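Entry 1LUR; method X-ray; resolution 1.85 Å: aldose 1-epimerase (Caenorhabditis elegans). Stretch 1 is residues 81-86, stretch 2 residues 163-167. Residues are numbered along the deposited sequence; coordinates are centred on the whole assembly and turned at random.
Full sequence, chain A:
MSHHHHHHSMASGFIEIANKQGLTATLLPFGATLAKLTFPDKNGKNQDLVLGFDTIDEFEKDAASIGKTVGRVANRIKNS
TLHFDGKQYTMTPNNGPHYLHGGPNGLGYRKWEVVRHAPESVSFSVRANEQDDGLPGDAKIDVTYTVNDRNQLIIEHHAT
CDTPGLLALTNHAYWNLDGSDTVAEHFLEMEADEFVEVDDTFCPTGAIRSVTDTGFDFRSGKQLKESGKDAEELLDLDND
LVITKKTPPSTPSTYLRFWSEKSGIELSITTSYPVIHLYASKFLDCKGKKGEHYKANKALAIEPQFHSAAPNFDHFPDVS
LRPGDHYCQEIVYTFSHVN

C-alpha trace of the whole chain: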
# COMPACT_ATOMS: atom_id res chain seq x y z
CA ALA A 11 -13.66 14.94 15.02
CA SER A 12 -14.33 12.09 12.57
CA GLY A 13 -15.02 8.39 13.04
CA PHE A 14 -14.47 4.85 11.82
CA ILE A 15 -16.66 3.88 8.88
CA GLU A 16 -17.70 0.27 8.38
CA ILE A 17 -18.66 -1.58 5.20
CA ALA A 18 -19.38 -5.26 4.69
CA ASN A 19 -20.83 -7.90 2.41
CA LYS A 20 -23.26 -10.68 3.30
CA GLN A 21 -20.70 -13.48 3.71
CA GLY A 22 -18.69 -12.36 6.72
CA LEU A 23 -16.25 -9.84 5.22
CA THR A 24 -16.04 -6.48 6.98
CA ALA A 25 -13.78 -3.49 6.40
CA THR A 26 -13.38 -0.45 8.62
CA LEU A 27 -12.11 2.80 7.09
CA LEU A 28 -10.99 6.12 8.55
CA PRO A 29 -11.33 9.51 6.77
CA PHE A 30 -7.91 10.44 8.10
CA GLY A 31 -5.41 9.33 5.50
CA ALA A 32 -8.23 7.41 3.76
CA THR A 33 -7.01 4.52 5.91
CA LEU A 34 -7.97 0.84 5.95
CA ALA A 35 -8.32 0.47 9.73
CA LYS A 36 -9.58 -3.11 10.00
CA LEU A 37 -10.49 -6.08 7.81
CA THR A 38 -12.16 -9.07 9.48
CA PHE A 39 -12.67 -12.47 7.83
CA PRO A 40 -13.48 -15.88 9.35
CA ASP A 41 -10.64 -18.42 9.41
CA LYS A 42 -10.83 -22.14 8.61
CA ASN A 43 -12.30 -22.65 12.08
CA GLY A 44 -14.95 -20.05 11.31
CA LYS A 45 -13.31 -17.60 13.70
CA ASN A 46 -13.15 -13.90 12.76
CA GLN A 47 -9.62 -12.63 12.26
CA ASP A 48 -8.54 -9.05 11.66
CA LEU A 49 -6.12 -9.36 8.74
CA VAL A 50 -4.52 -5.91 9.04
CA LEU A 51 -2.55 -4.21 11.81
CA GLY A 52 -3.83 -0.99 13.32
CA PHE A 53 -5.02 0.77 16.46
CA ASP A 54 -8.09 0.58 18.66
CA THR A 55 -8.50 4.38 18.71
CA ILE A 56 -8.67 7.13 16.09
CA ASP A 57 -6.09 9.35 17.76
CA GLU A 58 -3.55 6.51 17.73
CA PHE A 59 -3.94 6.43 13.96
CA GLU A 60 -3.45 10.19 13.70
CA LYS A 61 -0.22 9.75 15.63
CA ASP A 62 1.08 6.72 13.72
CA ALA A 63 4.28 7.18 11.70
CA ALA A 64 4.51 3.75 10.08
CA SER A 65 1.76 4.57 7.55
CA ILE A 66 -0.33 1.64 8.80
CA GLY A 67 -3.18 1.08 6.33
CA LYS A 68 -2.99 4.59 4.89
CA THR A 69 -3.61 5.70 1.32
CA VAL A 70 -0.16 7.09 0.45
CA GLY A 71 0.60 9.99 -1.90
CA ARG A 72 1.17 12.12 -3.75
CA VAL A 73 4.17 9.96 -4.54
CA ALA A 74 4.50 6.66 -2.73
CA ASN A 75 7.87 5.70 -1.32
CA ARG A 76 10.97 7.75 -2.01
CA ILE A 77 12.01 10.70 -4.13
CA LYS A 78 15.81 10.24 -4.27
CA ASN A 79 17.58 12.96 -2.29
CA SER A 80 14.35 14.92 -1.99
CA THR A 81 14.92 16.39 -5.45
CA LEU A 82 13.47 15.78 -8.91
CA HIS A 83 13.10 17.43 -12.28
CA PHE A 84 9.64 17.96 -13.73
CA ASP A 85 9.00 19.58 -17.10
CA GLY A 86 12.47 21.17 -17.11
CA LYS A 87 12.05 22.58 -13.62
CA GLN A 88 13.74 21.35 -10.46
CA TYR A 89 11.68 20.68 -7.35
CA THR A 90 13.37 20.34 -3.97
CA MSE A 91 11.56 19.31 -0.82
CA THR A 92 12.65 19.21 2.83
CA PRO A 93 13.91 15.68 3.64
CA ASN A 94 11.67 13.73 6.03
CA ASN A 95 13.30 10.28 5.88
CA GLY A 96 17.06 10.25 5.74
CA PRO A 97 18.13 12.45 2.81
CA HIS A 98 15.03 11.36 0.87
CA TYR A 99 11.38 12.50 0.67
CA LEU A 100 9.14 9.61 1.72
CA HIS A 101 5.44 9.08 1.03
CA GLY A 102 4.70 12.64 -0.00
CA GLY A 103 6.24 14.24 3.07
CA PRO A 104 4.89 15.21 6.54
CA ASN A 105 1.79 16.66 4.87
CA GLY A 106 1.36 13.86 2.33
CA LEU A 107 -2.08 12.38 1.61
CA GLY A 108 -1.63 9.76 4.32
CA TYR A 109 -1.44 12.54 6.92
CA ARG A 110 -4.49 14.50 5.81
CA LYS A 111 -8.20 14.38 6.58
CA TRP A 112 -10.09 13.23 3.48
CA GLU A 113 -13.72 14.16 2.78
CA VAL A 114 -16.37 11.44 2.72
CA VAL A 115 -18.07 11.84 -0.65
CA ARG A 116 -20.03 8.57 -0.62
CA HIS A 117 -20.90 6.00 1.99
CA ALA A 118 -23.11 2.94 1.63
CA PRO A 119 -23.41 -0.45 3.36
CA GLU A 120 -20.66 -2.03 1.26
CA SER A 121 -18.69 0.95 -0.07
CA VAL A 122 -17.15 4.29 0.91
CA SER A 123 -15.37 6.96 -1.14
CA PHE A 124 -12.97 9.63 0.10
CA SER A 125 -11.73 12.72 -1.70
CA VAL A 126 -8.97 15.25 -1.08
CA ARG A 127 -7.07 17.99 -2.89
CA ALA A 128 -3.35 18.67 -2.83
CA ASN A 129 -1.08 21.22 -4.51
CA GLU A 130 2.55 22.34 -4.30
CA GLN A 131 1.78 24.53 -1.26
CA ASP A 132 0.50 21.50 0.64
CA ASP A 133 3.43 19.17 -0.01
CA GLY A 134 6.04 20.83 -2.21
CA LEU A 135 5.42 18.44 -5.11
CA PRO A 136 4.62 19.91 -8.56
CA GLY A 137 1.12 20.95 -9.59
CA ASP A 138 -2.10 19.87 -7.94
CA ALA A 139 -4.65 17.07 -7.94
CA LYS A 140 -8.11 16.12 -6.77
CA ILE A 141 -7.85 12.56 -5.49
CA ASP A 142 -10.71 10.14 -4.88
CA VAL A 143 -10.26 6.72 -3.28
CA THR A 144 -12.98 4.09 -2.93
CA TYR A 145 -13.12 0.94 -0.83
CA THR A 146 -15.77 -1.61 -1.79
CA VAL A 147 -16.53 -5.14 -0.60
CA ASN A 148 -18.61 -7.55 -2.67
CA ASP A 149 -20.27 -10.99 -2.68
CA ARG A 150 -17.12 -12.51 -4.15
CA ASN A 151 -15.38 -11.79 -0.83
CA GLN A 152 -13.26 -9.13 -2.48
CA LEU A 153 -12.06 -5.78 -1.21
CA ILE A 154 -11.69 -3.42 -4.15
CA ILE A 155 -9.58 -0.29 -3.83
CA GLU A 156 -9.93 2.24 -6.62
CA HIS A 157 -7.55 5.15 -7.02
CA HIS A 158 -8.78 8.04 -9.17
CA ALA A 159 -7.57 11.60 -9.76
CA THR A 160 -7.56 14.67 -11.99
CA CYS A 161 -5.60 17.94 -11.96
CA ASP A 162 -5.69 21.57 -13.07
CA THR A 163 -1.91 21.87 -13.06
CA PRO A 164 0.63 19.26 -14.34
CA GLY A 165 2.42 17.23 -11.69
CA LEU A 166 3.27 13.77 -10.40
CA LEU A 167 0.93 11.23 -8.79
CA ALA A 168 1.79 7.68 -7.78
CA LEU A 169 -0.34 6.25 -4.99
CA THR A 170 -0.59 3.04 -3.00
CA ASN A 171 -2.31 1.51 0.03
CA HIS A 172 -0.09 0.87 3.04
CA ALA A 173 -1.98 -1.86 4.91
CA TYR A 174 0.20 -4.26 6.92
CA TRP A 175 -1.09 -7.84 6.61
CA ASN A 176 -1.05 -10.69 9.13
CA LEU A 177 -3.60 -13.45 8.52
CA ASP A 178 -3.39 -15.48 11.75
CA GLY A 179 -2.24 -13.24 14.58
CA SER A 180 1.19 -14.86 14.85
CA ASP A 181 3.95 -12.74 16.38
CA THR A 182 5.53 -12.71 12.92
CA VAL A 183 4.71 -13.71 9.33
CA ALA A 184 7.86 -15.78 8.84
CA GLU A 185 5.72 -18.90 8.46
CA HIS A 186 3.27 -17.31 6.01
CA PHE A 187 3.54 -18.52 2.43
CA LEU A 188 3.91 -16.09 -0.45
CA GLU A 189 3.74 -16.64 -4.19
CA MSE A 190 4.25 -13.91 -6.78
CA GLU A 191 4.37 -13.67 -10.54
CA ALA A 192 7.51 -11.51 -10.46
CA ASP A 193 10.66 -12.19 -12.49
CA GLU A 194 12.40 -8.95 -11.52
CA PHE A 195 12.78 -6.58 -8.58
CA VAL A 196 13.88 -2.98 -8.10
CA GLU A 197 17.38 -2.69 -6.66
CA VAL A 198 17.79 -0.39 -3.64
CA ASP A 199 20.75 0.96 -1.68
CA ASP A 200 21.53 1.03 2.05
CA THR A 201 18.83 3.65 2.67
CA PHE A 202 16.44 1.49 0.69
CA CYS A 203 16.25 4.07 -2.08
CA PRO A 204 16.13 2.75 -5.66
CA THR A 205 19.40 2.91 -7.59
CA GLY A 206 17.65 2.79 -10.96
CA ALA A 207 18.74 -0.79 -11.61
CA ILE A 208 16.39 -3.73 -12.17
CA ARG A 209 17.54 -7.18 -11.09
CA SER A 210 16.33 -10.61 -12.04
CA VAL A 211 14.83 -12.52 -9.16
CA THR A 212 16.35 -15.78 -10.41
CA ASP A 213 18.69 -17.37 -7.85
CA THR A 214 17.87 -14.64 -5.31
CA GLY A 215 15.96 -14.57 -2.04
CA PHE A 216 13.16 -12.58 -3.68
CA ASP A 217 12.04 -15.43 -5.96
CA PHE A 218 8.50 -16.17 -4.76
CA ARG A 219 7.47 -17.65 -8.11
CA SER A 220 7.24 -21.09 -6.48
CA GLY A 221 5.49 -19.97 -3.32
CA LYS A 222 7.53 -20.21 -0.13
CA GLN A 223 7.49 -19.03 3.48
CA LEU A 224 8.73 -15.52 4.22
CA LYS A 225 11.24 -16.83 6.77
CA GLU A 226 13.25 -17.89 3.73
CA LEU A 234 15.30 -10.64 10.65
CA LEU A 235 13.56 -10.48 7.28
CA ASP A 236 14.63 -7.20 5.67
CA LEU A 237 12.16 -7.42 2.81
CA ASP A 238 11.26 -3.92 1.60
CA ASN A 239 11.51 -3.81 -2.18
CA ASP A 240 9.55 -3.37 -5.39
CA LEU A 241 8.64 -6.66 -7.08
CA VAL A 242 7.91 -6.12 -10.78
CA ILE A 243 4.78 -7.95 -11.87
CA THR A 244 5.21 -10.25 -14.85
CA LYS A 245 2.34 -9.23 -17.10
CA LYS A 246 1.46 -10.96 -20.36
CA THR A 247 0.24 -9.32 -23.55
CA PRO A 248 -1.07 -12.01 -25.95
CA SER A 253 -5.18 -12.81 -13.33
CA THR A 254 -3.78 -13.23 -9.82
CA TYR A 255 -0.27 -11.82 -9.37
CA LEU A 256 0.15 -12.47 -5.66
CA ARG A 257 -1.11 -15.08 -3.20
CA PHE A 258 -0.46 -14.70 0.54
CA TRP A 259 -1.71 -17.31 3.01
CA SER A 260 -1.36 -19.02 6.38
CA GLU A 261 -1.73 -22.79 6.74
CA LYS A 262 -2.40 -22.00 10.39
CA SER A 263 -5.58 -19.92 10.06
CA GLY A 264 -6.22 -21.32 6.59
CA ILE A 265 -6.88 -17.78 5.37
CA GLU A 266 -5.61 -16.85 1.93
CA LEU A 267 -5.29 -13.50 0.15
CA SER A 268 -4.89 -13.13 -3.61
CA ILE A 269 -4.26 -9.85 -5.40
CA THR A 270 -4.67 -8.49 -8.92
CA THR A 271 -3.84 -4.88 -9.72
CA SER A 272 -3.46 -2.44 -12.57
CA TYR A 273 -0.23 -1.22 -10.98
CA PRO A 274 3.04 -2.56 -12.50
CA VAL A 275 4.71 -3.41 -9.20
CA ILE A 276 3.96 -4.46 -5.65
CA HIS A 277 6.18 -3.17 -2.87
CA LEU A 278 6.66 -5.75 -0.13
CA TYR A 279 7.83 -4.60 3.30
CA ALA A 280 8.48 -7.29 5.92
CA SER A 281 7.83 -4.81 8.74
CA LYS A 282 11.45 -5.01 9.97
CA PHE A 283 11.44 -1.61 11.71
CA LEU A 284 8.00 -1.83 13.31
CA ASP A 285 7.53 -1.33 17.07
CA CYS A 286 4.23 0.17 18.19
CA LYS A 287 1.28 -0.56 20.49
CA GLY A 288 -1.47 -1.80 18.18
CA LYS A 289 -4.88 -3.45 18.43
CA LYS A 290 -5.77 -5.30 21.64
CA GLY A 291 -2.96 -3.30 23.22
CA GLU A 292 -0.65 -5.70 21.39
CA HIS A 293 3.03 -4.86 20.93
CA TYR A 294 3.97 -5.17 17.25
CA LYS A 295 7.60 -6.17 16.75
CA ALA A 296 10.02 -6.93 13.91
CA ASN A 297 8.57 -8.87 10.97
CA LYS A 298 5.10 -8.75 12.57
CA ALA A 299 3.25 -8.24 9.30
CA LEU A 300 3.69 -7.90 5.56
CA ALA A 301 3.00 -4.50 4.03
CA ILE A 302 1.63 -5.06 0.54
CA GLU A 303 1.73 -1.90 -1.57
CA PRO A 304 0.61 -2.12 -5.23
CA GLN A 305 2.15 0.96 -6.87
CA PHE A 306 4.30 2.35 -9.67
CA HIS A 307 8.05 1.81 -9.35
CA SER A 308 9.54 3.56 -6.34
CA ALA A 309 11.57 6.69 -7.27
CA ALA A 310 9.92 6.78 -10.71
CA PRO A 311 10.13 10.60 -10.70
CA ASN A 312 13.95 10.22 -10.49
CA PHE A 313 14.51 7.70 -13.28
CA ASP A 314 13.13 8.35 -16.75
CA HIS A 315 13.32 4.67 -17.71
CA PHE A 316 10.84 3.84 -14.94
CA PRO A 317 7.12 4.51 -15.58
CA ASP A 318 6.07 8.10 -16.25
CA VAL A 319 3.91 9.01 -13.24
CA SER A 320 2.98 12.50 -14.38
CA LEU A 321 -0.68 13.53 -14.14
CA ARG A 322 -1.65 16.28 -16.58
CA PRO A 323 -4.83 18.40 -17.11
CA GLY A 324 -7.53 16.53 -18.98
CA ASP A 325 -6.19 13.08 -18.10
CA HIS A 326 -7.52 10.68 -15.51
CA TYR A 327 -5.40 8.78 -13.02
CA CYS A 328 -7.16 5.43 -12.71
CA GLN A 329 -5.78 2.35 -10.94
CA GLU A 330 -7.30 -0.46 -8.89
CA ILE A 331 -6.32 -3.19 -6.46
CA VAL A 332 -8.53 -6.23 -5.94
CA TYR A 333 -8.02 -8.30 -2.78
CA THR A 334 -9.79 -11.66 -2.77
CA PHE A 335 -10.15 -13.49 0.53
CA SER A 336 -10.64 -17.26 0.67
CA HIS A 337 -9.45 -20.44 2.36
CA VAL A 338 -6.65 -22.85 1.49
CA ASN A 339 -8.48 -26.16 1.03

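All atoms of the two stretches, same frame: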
# COMPACT_ATOMS: atom_id res chain seq x y z
N THR A 81 14.84 15.50 -4.30
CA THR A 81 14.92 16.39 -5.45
C THR A 81 14.54 15.65 -6.73
O THR A 81 14.83 14.47 -6.87
CB THR A 81 16.34 16.94 -5.64
OG1 THR A 81 16.86 17.37 -4.38
CG2 THR A 81 16.31 18.12 -6.61
N LEU A 82 13.89 16.36 -7.64
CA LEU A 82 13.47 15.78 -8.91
C LEU A 82 13.34 16.88 -9.94
O LEU A 82 13.33 18.06 -9.60
CB LEU A 82 12.13 15.04 -8.76
CG LEU A 82 10.88 15.85 -8.40
CD1 LEU A 82 10.30 16.53 -9.65
CD2 LEU A 82 9.84 14.92 -7.79
N HIS A 83 13.25 16.48 -11.20
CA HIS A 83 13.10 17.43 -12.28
C HIS A 83 11.78 17.13 -12.96
O HIS A 83 11.51 15.98 -13.31
CB HIS A 83 14.26 17.29 -13.28
CG HIS A 83 15.60 17.52 -12.67
ND1 HIS A 83 16.29 16.54 -11.98
CD2 HIS A 83 16.37 18.64 -12.60
CE1 HIS A 83 17.43 17.04 -11.52
NE2 HIS A 83 17.50 18.31 -11.88
N PHE A 84 10.93 18.14 -13.10
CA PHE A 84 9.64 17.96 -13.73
C PHE A 84 9.41 19.04 -14.77
O PHE A 84 9.40 20.22 -14.44
CB PHE A 84 8.52 18.01 -12.69
CG PHE A 84 7.16 17.78 -13.27
CD1 PHE A 84 6.75 16.51 -13.66
CD2 PHE A 84 6.29 18.85 -13.48
CE1 PHE A 84 5.51 16.31 -14.26
CE2 PHE A 84 5.05 18.66 -14.07
CZ PHE A 84 4.66 17.39 -14.46
N ASP A 85 9.23 18.63 -16.02
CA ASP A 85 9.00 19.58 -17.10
C ASP A 85 10.09 20.66 -17.19
O ASP A 85 9.79 21.85 -17.37
CB ASP A 85 7.61 20.21 -16.94
CG ASP A 85 6.48 19.25 -17.32
OD1 ASP A 85 6.77 18.09 -17.69
OD2 ASP A 85 5.30 19.66 -17.25
N GLY A 86 11.35 20.24 -17.05
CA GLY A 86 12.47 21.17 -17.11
C GLY A 86 12.67 22.06 -15.90
O GLY A 86 13.48 22.99 -15.92
N THR A 163 -3.31 21.55 -12.78
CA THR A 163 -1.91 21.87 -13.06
C THR A 163 -1.11 20.57 -13.12
O THR A 163 -1.30 19.68 -12.28
CB THR A 163 -1.35 22.77 -11.94
OG1 THR A 163 -2.27 23.84 -11.69
CG2 THR A 163 -0.00 23.35 -12.35
N PRO A 164 -0.22 20.44 -14.12
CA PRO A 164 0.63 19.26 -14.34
C PRO A 164 1.50 18.92 -13.13
O PRO A 164 2.09 19.81 -12.52
CB PRO A 164 1.49 19.65 -15.54
CG PRO A 164 0.70 20.71 -16.22
CD PRO A 164 0.11 21.49 -15.09
N GLY A 165 1.60 17.64 -12.82
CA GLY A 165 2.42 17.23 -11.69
C GLY A 165 2.66 15.73 -11.69
O GLY A 165 2.52 15.08 -12.72
N LEU A 166 3.01 15.20 -10.53
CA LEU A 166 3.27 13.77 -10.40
C LEU A 166 2.29 13.15 -9.41
O LEU A 166 1.90 13.79 -8.44
CB LEU A 166 4.71 13.55 -9.90
CG LEU A 166 5.87 14.09 -10.73
CD1 LEU A 166 7.14 14.15 -9.90
CD2 LEU A 166 6.08 13.21 -11.96
N LEU A 167 1.86 11.92 -9.68
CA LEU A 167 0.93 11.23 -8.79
C LEU A 167 1.14 9.73 -8.91
O LEU A 167 0.96 9.13 -9.99
CB LEU A 167 -0.53 11.59 -9.08
CG LEU A 167 -1.49 11.16 -7.95
CD1 LEU A 167 -1.35 12.12 -6.77
CD2 LEU A 167 -2.93 11.15 -8.43

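No hydrogen bond links the two stretches. They are held by side-chain packing, which buries 227 Å² in total. The two segments run in roughly opposite directions, 153° apart, and their backbones stay well separated: CA of Phe-84 lies 7.5 Å from CA of Gly-165. Side chains fill the gap.

Thr-81 begins the strand of stretch 1 but is too far away to take part. Leu-82 makes the first contact. Its CA-to-CB bond points toward stretch 2, and with chi1 and chi2 both p its CD2 comes to 3.5 Å from CD1 of Leu-166. Both leucines are buried, and the contact is purely apolar. His-83 points away, as expected from alternation along a strand, and its ring is exposed.

Phe-84 points toward stretch 2 again and is the centre of the contact, with 84 Å² covered. Its t rotamer extends the ring across the gap to three consecutive residues. CD1 lies 3.8 Å from CD2 of Leu-166. CZ lies 3.5 Å from N of Gly-165. CE2 lies 3.5 Å from O of Pro-164 and 4.0 Å from CB of the same proline. A large flat apolar side chain suits this buried place because it can reach both backbone and side chains. Leu-166, with chi1 m and chi2 t, meets Leu-82 through CD1 and Phe-84 through CD2. At Gly-165 the ring tip meets the backbone; a CB there would point away from stretch 1, so this contact does not account for the glycine.

Asp-85 lies at the exposed margin. Its OD2 is 4.2 Å from CB of Pro-164, a loose contact with no polar bond between them. Both carboxylate oxygens are hydrogen-bonded elsewhere in the structure. Gly-86 makes no contact. Its phi of 74° is one that glycine adopts easily.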